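PDB 6SSH: GTPase activator-like protein from Chaetomium thermophilum, which probably acts as a GTPase activator, stimulating GTP hydrolysis by a small GTPase through the TSC2-type Rap/Ran-GAP domain that this chain represents. Local coordinates for residues V5-I10 / I74-T79; G13-T18 / S111-R116; V104-N109 / V127-T132. One frame throughout, in Å; residues are numbered along the deposited sequence.

Interaction 1: V5-I10 / I74-T79; sequences VGVIYI and IVFHVT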
loop_
_atom_site.group_PDB
_atom_site.type_symbol
_atom_site.label_atom_id
_atom_site.label_comp_id
_atom_site.label_asym_id
_atom_site.label_seq_id
_atom_site.Cartn_x
_atom_site.Cartn_y
_atom_site.Cartn_z
ATOM N N VAL A 5 -0.979 -5.347 -4.798
ATOM C CA VAL A 5 -0.097 -4.490 -4.078
ATOM C C VAL A 5 -0.749 -4.036 -2.775
ATOM O O VAL A 5 -1.861 -3.513 -2.795
ATOM C CB VAL A 5 0.289 -3.280 -4.947
ATOM C CG1 VAL A 5 1.142 -2.297 -4.178
ATOM C CG2 VAL A 5 1.029 -3.680 -6.242
ATOM N N GLY A 6 -0.079 -4.195 -1.651
ATOM C CA GLY A 6 -0.634 -3.753 -0.401
ATOM C C GLY A 6 -0.566 -2.265 -0.197
ATOM O O GLY A 6 0.311 -1.574 -0.823
ATOM N N VAL A 7 -1.428 -1.696 0.614
ATOM C CA VAL A 7 -1.366 -0.310 1.001
ATOM C C VAL A 7 -1.674 -0.264 2.469
ATOM O O VAL A 7 -2.776 -0.688 2.904
ATOM C CB VAL A 7 -2.368 0.607 0.270
ATOM C CG1 VAL A 7 -2.154 2.041 0.696
ATOM C CG2 VAL A 7 -2.250 0.440 -1.247
ATOM N N ILE A 8 -0.726 0.209 3.248
ATOM C CA ILE A 8 -0.777 0.139 4.714
ATOM C C ILE A 8 -0.592 1.492 5.358
ATOM O O ILE A 8 0.477 2.113 5.160
ATOM C CB ILE A 8 0.319 -0.779 5.258
ATOM C CG1 ILE A 8 0.285 -2.170 4.590
ATOM C CG2 ILE A 8 0.191 -0.907 6.776
ATOM C CD1 ILE A 8 1.563 -2.990 4.781
ATOM N N TYR A 9 -1.556 2.001 6.100
ATOM C CA TYR A 9 -1.464 3.263 6.828
ATOM C C TYR A 9 -0.932 3.040 8.225
ATOM O O TYR A 9 -1.481 2.213 8.978
ATOM C CB TYR A 9 -2.856 3.924 6.935
ATOM C CG TYR A 9 -2.796 5.254 7.644
ATOM C CD1 TYR A 9 -2.354 6.398 6.986
ATOM C CD2 TYR A 9 -3.120 5.394 8.979
ATOM C CE1 TYR A 9 -2.254 7.604 7.632
ATOM C CE2 TYR A 9 -3.028 6.607 9.640
ATOM C CZ TYR A 9 -2.583 7.738 8.978
ATOM O OH TYR A 9 -2.500 8.913 9.663
ATOM N N ILE A 10 0.122 3.776 8.570
ATOM C CA ILE A 10 0.701 3.768 9.915
ATOM C C ILE A 10 0.362 5.065 10.632
ATOM O O ILE A 10 0.720 6.140 10.141
ATOM C CB ILE A 10 2.208 3.543 9.910
ATOM C CG1 ILE A 10 2.584 2.342 9.049
ATOM C CG2 ILE A 10 2.679 3.433 11.338
ATOM C CD1 ILE A 10 4.072 2.053 9.012
ATOM N N ILE A 74 -4.123 -3.741 -11.531
ATOM C CA ILE A 74 -3.600 -3.835 -10.162
ATOM C C ILE A 74 -4.794 -3.813 -9.238
ATOM O O ILE A 74 -5.612 -2.915 -9.292
ATOM C CB ILE A 74 -2.686 -2.638 -9.752
ATOM C CG1 ILE A 74 -1.625 -2.411 -10.785
ATOM C CG2 ILE A 74 -2.130 -2.848 -8.357
ATOM C CD1 ILE A 74 -0.858 -1.066 -10.513
ATOM N N VAL A 75 -4.859 -4.779 -8.312
ATOM C CA VAL A 75 -5.787 -4.755 -7.196
ATOM C C VAL A 75 -4.973 -4.364 -5.981
ATOM O O VAL A 75 -3.954 -5.031 -5.667
ATOM C CB VAL A 75 -6.448 -6.103 -6.971
ATOM C CG1 VAL A 75 -7.342 -6.065 -5.733
ATOM C CG2 VAL A 75 -7.268 -6.495 -8.179
ATOM N N PHE A 76 -5.385 -3.295 -5.306
ATOM C CA PHE A 76 -4.714 -2.892 -4.059
ATOM C C PHE A 76 -5.367 -3.609 -2.881
ATOM O O PHE A 76 -6.596 -3.849 -2.854
ATOM C CB PHE A 76 -4.761 -1.375 -3.886
ATOM C CG PHE A 76 -3.945 -0.656 -4.951
ATOM C CD1 PHE A 76 -4.580 -0.129 -6.058
ATOM C CD2 PHE A 76 -2.547 -0.633 -4.882
ATOM C CE1 PHE A 76 -3.833 0.503 -7.069
ATOM C CE2 PHE A 76 -1.816 0.002 -5.873
ATOM C CZ PHE A 76 -2.480 0.542 -6.962
ATOM N N HIS A 77 -4.517 -3.979 -1.932
ATOM C CA HIS A 77 -4.951 -4.616 -0.683
ATOM C C HIS A 77 -4.776 -3.590 0.397
ATOM O O HIS A 77 -3.673 -3.419 0.925
ATOM C CB HIS A 77 -4.159 -5.855 -0.353
ATOM C CG HIS A 77 -4.300 -6.967 -1.325
ATOM N ND1 HIS A 77 -3.311 -7.914 -1.492
ATOM C CD2 HIS A 77 -5.365 -7.385 -2.063
ATOM C CE1 HIS A 77 -3.750 -8.853 -2.322
ATOM N NE2 HIS A 77 -5.006 -8.557 -2.680
ATOM N N VAL A 78 -5.813 -2.833 0.688
ATOM C CA VAL A 78 -5.735 -1.617 1.503
ATOM C C VAL A 78 -6.178 -2.000 2.931
ATOM O O VAL A 78 -7.355 -2.244 3.159
ATOM C CB VAL A 78 -6.600 -0.504 0.967
ATOM C CG1 VAL A 78 -6.396 0.753 1.783
ATOM C CG2 VAL A 78 -6.260 -0.253 -0.546
ATOM N N THR A 79 -5.265 -2.059 3.864
ATOM C CA THR A 79 -5.605 -2.601 5.192
ATOM C C THR A 79 -6.667 -1.751 5.854
ATOM O O THR A 79 -7.502 -2.312 6.548
ATOM C CB THR A 79 -4.363 -2.845 6.039
ATOM O OG1 THR A 79 -3.624 -1.625 6.172
ATOM C CG2 THR A 79 -3.498 -3.927 5.416
HETATM O O HOH W 1 -4.165 0.891 4.780
#
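V5 and V7 meet F76 where neighbouring parallel strands of the mixed central sheet run through the buried middle of the Rap/Ran-GAP domain. The ring atom F76 CD2 is touched from both residues: V5 CB lies 3.9 Å from it, and V7 CG2 reaches it at 3.8 Å. The F76 side chain lies alongside that of V5 and points the same way, with CG anti to its own carbonyl carbon (chi1 -66°), while I74 CG2 covers one face of the ring near the rim. Next along the strands, V78 CG2 packs on V7 CB. The backbones pair in the parallel pattern, with H77 N bonded to V5 O (2.8 Å) and T79 N to V7 O (3.0 Å).

Further out, Y30 and L34 of helix 28-37 lie against V7 and L37 against F76. On the other face of the sheet, H77 is fixed through both ring nitrogens, ND1 to D102 OD2 and NE2 to Q51 O.

At T79 the strand gives way to a 3-10 turn, and a water continues the pairing. It donates to V7 O (2.8 Å), accepts from Y9 N (3.1 Å) and bonds T79 OG1, so V7 O holds two donors and Y9 N keeps an acceptor where the direct strand bonds stop.

Interaction 2: G13-T18 / S111-R116; sequences GQTHET and SGKPFR. With EDO (1,2-ethanediol), chain D; EDO (1,2-ethanediol), chain G.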
loop_
_atom_site.group_PDB
_atom_site.type_symbol
_atom_site.label_atom_id
_atom_site.label_comp_id
_atom_site.label_asym_id
_atom_site.label_seq_id
_atom_site.Cartn_x
_atom_site.Cartn_y
_atom_site.Cartn_z
ATOM N N GLY A 13 2.778 7.376 16.225
ATOM C CA GLY A 13 3.188 6.613 17.378
ATOM C C GLY A 13 3.297 5.109 17.199
ATOM O O GLY A 13 3.846 4.439 18.046
ATOM N N GLN A 14 2.717 4.549 16.136
ATOM C CA GLN A 14 2.703 3.101 15.983
ATOM C C GLN A 14 4.013 2.542 15.496
ATOM O O GLN A 14 4.739 3.224 14.728
ATOM C CB GLN A 14 1.600 2.678 14.986
ATOM C CG GLN A 14 0.203 2.999 15.468
ATOM C CD GLN A 14 -0.879 2.562 14.502
ATOM O OE1 GLN A 14 -0.728 2.526 13.275
ATOM N NE2 GLN A 14 -1.980 2.129 15.093
ATOM N N THR A 15 4.349 1.348 15.986
ATOM C CA THR A 15 5.616 0.710 15.716
ATOM C C THR A 15 5.495 -0.745 15.333
ATOM O O THR A 15 6.427 -1.287 14.753
ATOM C CB THR A 15 6.565 0.808 16.936
ATOM O OG1 THR A 15 5.965 0.181 18.044
ATOM C CG2 THR A 15 6.884 2.272 17.274
ATOM N N HIS A 16 4.349 -1.377 15.648
ATOM C CA HIS A 16 4.228 -2.846 15.547
ATOM C C HIS A 16 3.140 -3.240 14.585
ATOM O O HIS A 16 2.111 -2.585 14.488
ATOM C CB HIS A 16 3.907 -3.451 16.934
ATOM C CG HIS A 16 3.961 -4.951 16.990
ATOM N ND1 HIS A 16 2.901 -5.774 16.641
ATOM C CD2 HIS A 16 4.938 -5.778 17.440
ATOM C CE1 HIS A 16 3.244 -7.038 16.822
ATOM N NE2 HIS A 16 4.472 -7.069 17.327
ATOM N N GLU A 17 3.372 -4.329 13.860
ATOM C CA GLU A 17 2.432 -4.791 12.838
ATOM C C GLU A 17 0.997 -4.893 13.328
ATOM O O GLU A 17 0.091 -4.484 12.600
ATOM C CB GLU A 17 2.909 -6.160 12.393
ATOM C CG GLU A 17 1.982 -7.117 11.745
ATOM C CD GLU A 17 2.864 -8.300 11.269
ATOM O OE1 GLU A 17 3.462 -9.069 12.073
ATOM O OE2 GLU A 17 3.058 -8.290 10.113
ATOM N N THR A 18 0.746 -5.501 14.470
ATOM C CA THR A 18 -0.612 -5.834 14.854
ATOM C C THR A 18 -1.445 -4.572 15.034
ATOM O O THR A 18 -2.546 -4.455 14.512
ATOM C CB THR A 18 -0.591 -6.747 16.102
ATOM O OG1 THR A 18 0.325 -7.824 15.847
ATOM C CG2 THR A 18 -1.951 -7.318 16.388
ATOM N N SER A 111 3.752 7.672 11.237
ATOM C CA SER A 111 4.109 7.342 12.611
ATOM C C SER A 111 4.903 8.404 13.337
ATOM O O SER A 111 4.920 8.404 14.541
ATOM C CB SER A 111 4.943 6.073 12.679
ATOM O OG SER A 111 6.241 6.255 12.175
ATOM N N GLY A 112 5.615 9.232 12.583
ATOM C CA GLY A 112 6.556 10.204 13.159
ATOM C C GLY A 112 7.914 9.594 13.422
ATOM O O GLY A 112 8.803 10.268 13.983
ATOM N N LYS A 113 8.104 8.350 13.037
ATOM C CA LYS A 113 9.321 7.580 13.250
ATOM C C LYS A 113 9.813 7.044 11.913
ATOM O O LYS A 113 9.038 6.897 10.951
ATOM C CB LYS A 113 9.052 6.419 14.211
ATOM C CG LYS A 113 8.411 6.838 15.546
ATOM C CD LYS A 113 7.988 5.630 16.391
ATOM C CE LYS A 113 7.346 6.043 17.726
ATOM N NZ LYS A 113 8.324 6.676 18.659
ATOM N N PRO A 114 11.081 6.683 11.826
ATOM C CA PRO A 114 11.557 6.080 10.585
ATOM C C PRO A 114 10.920 4.711 10.402
ATOM O O PRO A 114 10.754 3.937 11.355
ATOM C CB PRO A 114 13.066 5.926 10.824
ATOM C CG PRO A 114 13.367 6.919 11.842
ATOM C CD PRO A 114 12.191 6.949 12.766
ATOM N N PHE A 115 10.558 4.411 9.161
ATOM C CA PHE A 115 9.955 3.101 8.914
ATOM C C PHE A 115 10.973 1.989 9.041
ATOM O O PHE A 115 12.053 2.074 8.422
ATOM C CB PHE A 115 9.350 3.053 7.509
ATOM C CG PHE A 115 8.756 1.709 7.178
ATOM C CD1 PHE A 115 7.605 1.245 7.812
ATOM C CD2 PHE A 115 9.368 0.858 6.279
ATOM C CE1 PHE A 115 7.088 -0.018 7.546
ATOM C CE2 PHE A 115 8.828 -0.388 6.024
ATOM C CZ PHE A 115 7.711 -0.817 6.660
ATOM N N ARG A 116 10.674 0.974 9.827
ATOM C CA ARG A 116 11.584 -0.152 10.020
ATOM C C ARG A 116 11.269 -1.237 9.000
ATOM O O ARG A 116 10.095 -1.658 8.856
ATOM C CB ARG A 116 11.453 -0.734 11.429
ATOM C CG ARG A 116 11.745 0.279 12.509
ATOM C CD ARG A 116 13.058 0.974 12.251
ATOM N NE ARG A 116 13.392 1.978 13.247
ATOM C CZ ARG A 116 14.481 2.734 13.181
ATOM N NH1 ARG A 116 15.315 2.586 12.165
ATOM N NH2 ARG A 116 14.734 3.628 14.131
HETATM C C1 EDO D . 7.234 2.903 12.293
HETATM O O1 EDO D . 7.279 3.077 13.703
HETATM C C2 EDO D . 7.114 1.420 12.064
HETATM O O2 EDO D . 8.041 1.013 11.084
HETATM C C1 EDO G . 3.344 0.994 20.052
HETATM O O1 EDO G . 3.703 2.352 20.380
HETATM C C2 EDO G . 3.211 0.043 21.251
HETATM O O2 EDO G . 1.945 0.162 21.922
#
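G13 meets S111, and T15 meets K113, where the loop after strand 2-10 approaches the loop after strand 104-109; the flat groups stand around the contact rather than in it. The guanidinium of R116 has P114 CB over the centre of one face, 4.1 Å above the plane. The H16 ring carries T18 CA at its edge, in the ring plane, and its ND1 accepts from T18 N, with the donor tilted out of that plane; this is a capping bond, with H16 as N-cap of helix 17-21. The F115 ring meets I10 and V107 and makes an edge-to-face contact with Y128.

One direct hydrogen bond joins the loops, G13 N to S111 O, 2.9 Å long and almost straight at 175°. Beside it, S111 CB approaches Q14 O at 3.5 Å. In S111, chi1 of 71° sets OG between the backbone N and the carbonyl carbon, where it accepts from K113 N (2.9 Å) in an ST turn; it is also hydrogen-bonded to N109 OD1. K113 runs extended from its backbone and bends only at chi4; its CD crosses obliquely against T15 CG2 at 3.6 Å, and CE passes near G13 O.

A 1,2-ethanediol molecule, probably from the crystallisation liquor, spans the two loops. Its O1 donates to Q14 O (2.7 Å), and its O2 accepts from R116 N (2.9 Å), close to F115 CD1. A second such molecule bonds G13 O. The Q14 CB points away from S111-R116, and its OE1 accepts from K11 N and N23 ND2.

The direct contact thus combines one backbone bond with a small patch of T15 methyl and K113 methylenes, and the diol supplies a second polar bridge in the crystal.

Interaction 3: V104-N109 / V127-T132; sequences VNIVWN and VYIVIT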
loop_
_atom_site.group_PDB
_atom_site.type_symbol
_atom_site.label_atom_id
_atom_site.label_comp_id
_atom_site.label_asym_id
_atom_site.label_seq_id
_atom_site.Cartn_x
_atom_site.Cartn_y
_atom_site.Cartn_z
ATOM N N VAL A 104 5.111 -6.541 -3.084
ATOM C CA VAL A 104 5.221 -5.089 -3.014
ATOM C C VAL A 104 4.121 -4.534 -2.126
ATOM O O VAL A 104 2.953 -4.891 -2.306
ATOM C CB VAL A 104 5.084 -4.479 -4.427
ATOM C CG1 VAL A 104 5.243 -2.992 -4.367
ATOM C CG2 VAL A 104 6.119 -5.132 -5.369
ATOM N N ASN A 105 4.499 -3.635 -1.201
ATOM C CA ASN A 105 3.579 -2.924 -0.329
ATOM C C ASN A 105 3.909 -1.459 -0.284
ATOM O O ASN A 105 5.085 -1.114 -0.151
ATOM C CB ASN A 105 3.596 -3.525 1.117
ATOM C CG ASN A 105 2.926 -4.859 1.194
ATOM O OD1 ASN A 105 1.708 -4.933 1.163
ATOM N ND2 ASN A 105 3.669 -5.886 1.261
ATOM N N ILE A 106 2.910 -0.652 -0.379
ATOM C CA ILE A 106 2.963 0.797 -0.202
ATOM C C ILE A 106 2.687 1.095 1.241
ATOM O O ILE A 106 1.667 0.565 1.803
ATOM C CB ILE A 106 1.956 1.489 -1.113
ATOM C CG1 ILE A 106 2.283 1.190 -2.567
ATOM C CG2 ILE A 106 1.875 2.993 -0.825
ATOM C CD1 ILE A 106 1.138 1.471 -3.521
ATOM N N VAL A 107 3.498 1.901 1.915
ATOM C CA VAL A 107 3.343 2.240 3.305
ATOM C C VAL A 107 3.159 3.733 3.460
ATOM O O VAL A 107 4.033 4.502 2.985
ATOM C CB VAL A 107 4.590 1.807 4.100
ATOM C CG1 VAL A 107 4.490 2.199 5.574
ATOM C CG2 VAL A 107 4.786 0.304 4.010
ATOM N N TRP A 108 2.067 4.201 3.997
ATOM C CA TRP A 108 1.859 5.615 4.303
ATOM C C TRP A 108 2.282 5.798 5.748
ATOM O O TRP A 108 1.570 5.418 6.682
ATOM C CB TRP A 108 0.415 6.021 4.049
ATOM C CG TRP A 108 0.251 7.520 4.209
ATOM C CD1 TRP A 108 0.329 8.251 5.341
ATOM C CD2 TRP A 108 0.048 8.474 3.127
ATOM N NE1 TRP A 108 0.167 9.608 5.065
ATOM C CE2 TRP A 108 -0.037 9.742 3.707
ATOM C CE3 TRP A 108 -0.130 8.346 1.767
ATOM C CZ2 TRP A 108 -0.243 10.909 2.941
ATOM C CZ3 TRP A 108 -0.342 9.483 0.996
ATOM C CH2 TRP A 108 -0.388 10.750 1.594
ATOM N N ASN A 109 3.502 6.295 5.947
ATOM C CA ASN A 109 4.099 6.368 7.260
ATOM C C ASN A 109 3.787 7.684 7.960
ATOM O O ASN A 109 4.535 8.665 7.841
ATOM C CB ASN A 109 5.591 6.147 7.168
ATOM C CG ASN A 109 6.242 6.203 8.540
ATOM O OD1 ASN A 109 5.600 5.977 9.555
ATOM N ND2 ASN A 109 7.547 6.533 8.558
ATOM N N VAL A 127 9.699 -5.516 -1.345
ATOM C CA VAL A 127 9.802 -4.070 -1.556
ATOM C C VAL A 127 8.742 -3.351 -0.772
ATOM O O VAL A 127 7.557 -3.762 -0.836
ATOM C CB VAL A 127 9.561 -3.716 -3.078
ATOM C CG1 VAL A 127 9.665 -2.185 -3.302
ATOM C CG2 VAL A 127 10.573 -4.448 -3.980
ATOM N N TYR A 128 9.125 -2.271 -0.095
ATOM C CA TYR A 128 8.210 -1.308 0.502
ATOM C C TYR A 128 8.437 0.044 -0.181
ATOM O O TYR A 128 9.583 0.517 -0.322
ATOM C CB TYR A 128 8.421 -1.150 2.013
ATOM C CG TYR A 128 8.160 -2.428 2.778
ATOM C CD1 TYR A 128 9.219 -3.168 3.280
ATOM C CD2 TYR A 128 6.856 -2.920 2.907
ATOM C CE1 TYR A 128 9.026 -4.317 3.965
ATOM C CE2 TYR A 128 6.651 -4.105 3.591
ATOM C CZ TYR A 128 7.727 -4.789 4.073
ATOM O OH TYR A 128 7.578 -6.010 4.776
ATOM N N ILE A 129 7.371 0.663 -0.632
ATOM C CA ILE A 129 7.348 2.026 -1.174
ATOM C C ILE A 129 6.846 2.901 -0.074
ATOM O O ILE A 129 5.647 2.816 0.280
ATOM C CB ILE A 129 6.499 2.145 -2.416
ATOM C CG1 ILE A 129 7.050 1.268 -3.523
ATOM C CG2 ILE A 129 6.397 3.605 -2.879
ATOM C CD1 ILE A 129 6.100 0.950 -4.591
ATOM N N VAL A 130 7.710 3.638 0.608
ATOM C CA VAL A 130 7.382 4.332 1.850
ATOM C C VAL A 130 7.110 5.805 1.584
ATOM O O VAL A 130 7.984 6.512 1.033
ATOM C CB VAL A 130 8.461 4.174 2.880
ATOM C CG1 VAL A 130 8.030 4.799 4.145
ATOM C CG2 VAL A 130 8.844 2.711 3.081
ATOM N N ILE A 131 5.943 6.298 1.920
ATOM C CA ILE A 131 5.472 7.678 1.744
ATOM C C ILE A 131 5.511 8.316 3.111
ATOM O O ILE A 131 4.839 7.841 4.017
ATOM C CB ILE A 131 4.044 7.739 1.202
ATOM C CG1 ILE A 131 3.962 7.080 -0.161
ATOM C CG2 ILE A 131 3.527 9.183 1.186
ATOM C CD1 ILE A 131 2.548 6.724 -0.640
ATOM N N THR A 132 6.242 9.394 3.305
ATOM C CA THR A 132 6.310 10.076 4.586
ATOM C C THR A 132 6.006 11.543 4.360
ATOM O O THR A 132 6.831 12.233 3.726
ATOM C CB THR A 132 7.701 9.938 5.205
ATOM O OG1 THR A 132 8.072 8.557 5.238
ATOM C CG2 THR A 132 7.731 10.444 6.607
HETATM O O HOH W 2 6.485 -5.948 0.556
#
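I131 packs on I106 and W108 where strands 104-109 and 127-134 run side by side, a parallel pair inside the mixed central sheet of this alpha/beta Rap/Ran-GAP domain. The I131 side chain shows how the pair fits together. Its CB lies 3.7 Å from V107 O, the same carbonyl that accepts the I131 amide in a bond of 2.8 Å, nearly along the C=O axis. The branch CG2, anti to the backbone N, comes over one face of the W108 indole in a CH-pi contact, 3.9 Å from the centroid of the six-membered ring and 16° off its normal. CG1 takes the other direction, beside the backbone N, and stays near V107 O. Extended at chi2 (164°), the chain ends in CD1, which touches I106 CG2 at 3.8 Å and W108 CE3 at 3.9 Å.

V104 CG1 and I129 CD1 extend this apolar face, on which helix 183-201 packs against V104, I106 and W108. Y9, Y30 and F33 also gather round the W108 ring.

On the other face, N105 and Y128 lie side by side, the amide and ring planes 27° apart, with N105 CB against Y128 CD2. V107 CG2 reaches the same ring atom obliquely. N109 CB points toward segment 127-132 and meets V130 CG1, while its ND2 bonds K113 O, tying the strand end to the loop that follows.

N105 ND2 donates to I99 O and to a water at 2.9 Å, and that water donates to V127 O (2.8 Å), the carbonyl that already accepts from N105 N.

The chain enters along strand 2-10, and its partner arrives only after 63 intervening residues, when strand 73-78 closes interaction 1. Before that, segment 13-18 has left the strand end and waits until 111-116 to close interaction 2, which crosses interaction 1. Interaction 3 opens at 104-109 and closes at 127-132 over a short span without helix or strand; it follows interaction 1 in series and crosses interaction 2. Strands 2-10 and 104-109 are neighbours, with probable hydrogen bonds from I106 N to G6 O and from I8 N to I106 O, so interactions 1 and 3 make four consecutive sheet strands. Interaction 2 joins the loops after strands 2-10 and 104-109, with F115 also reaching V130.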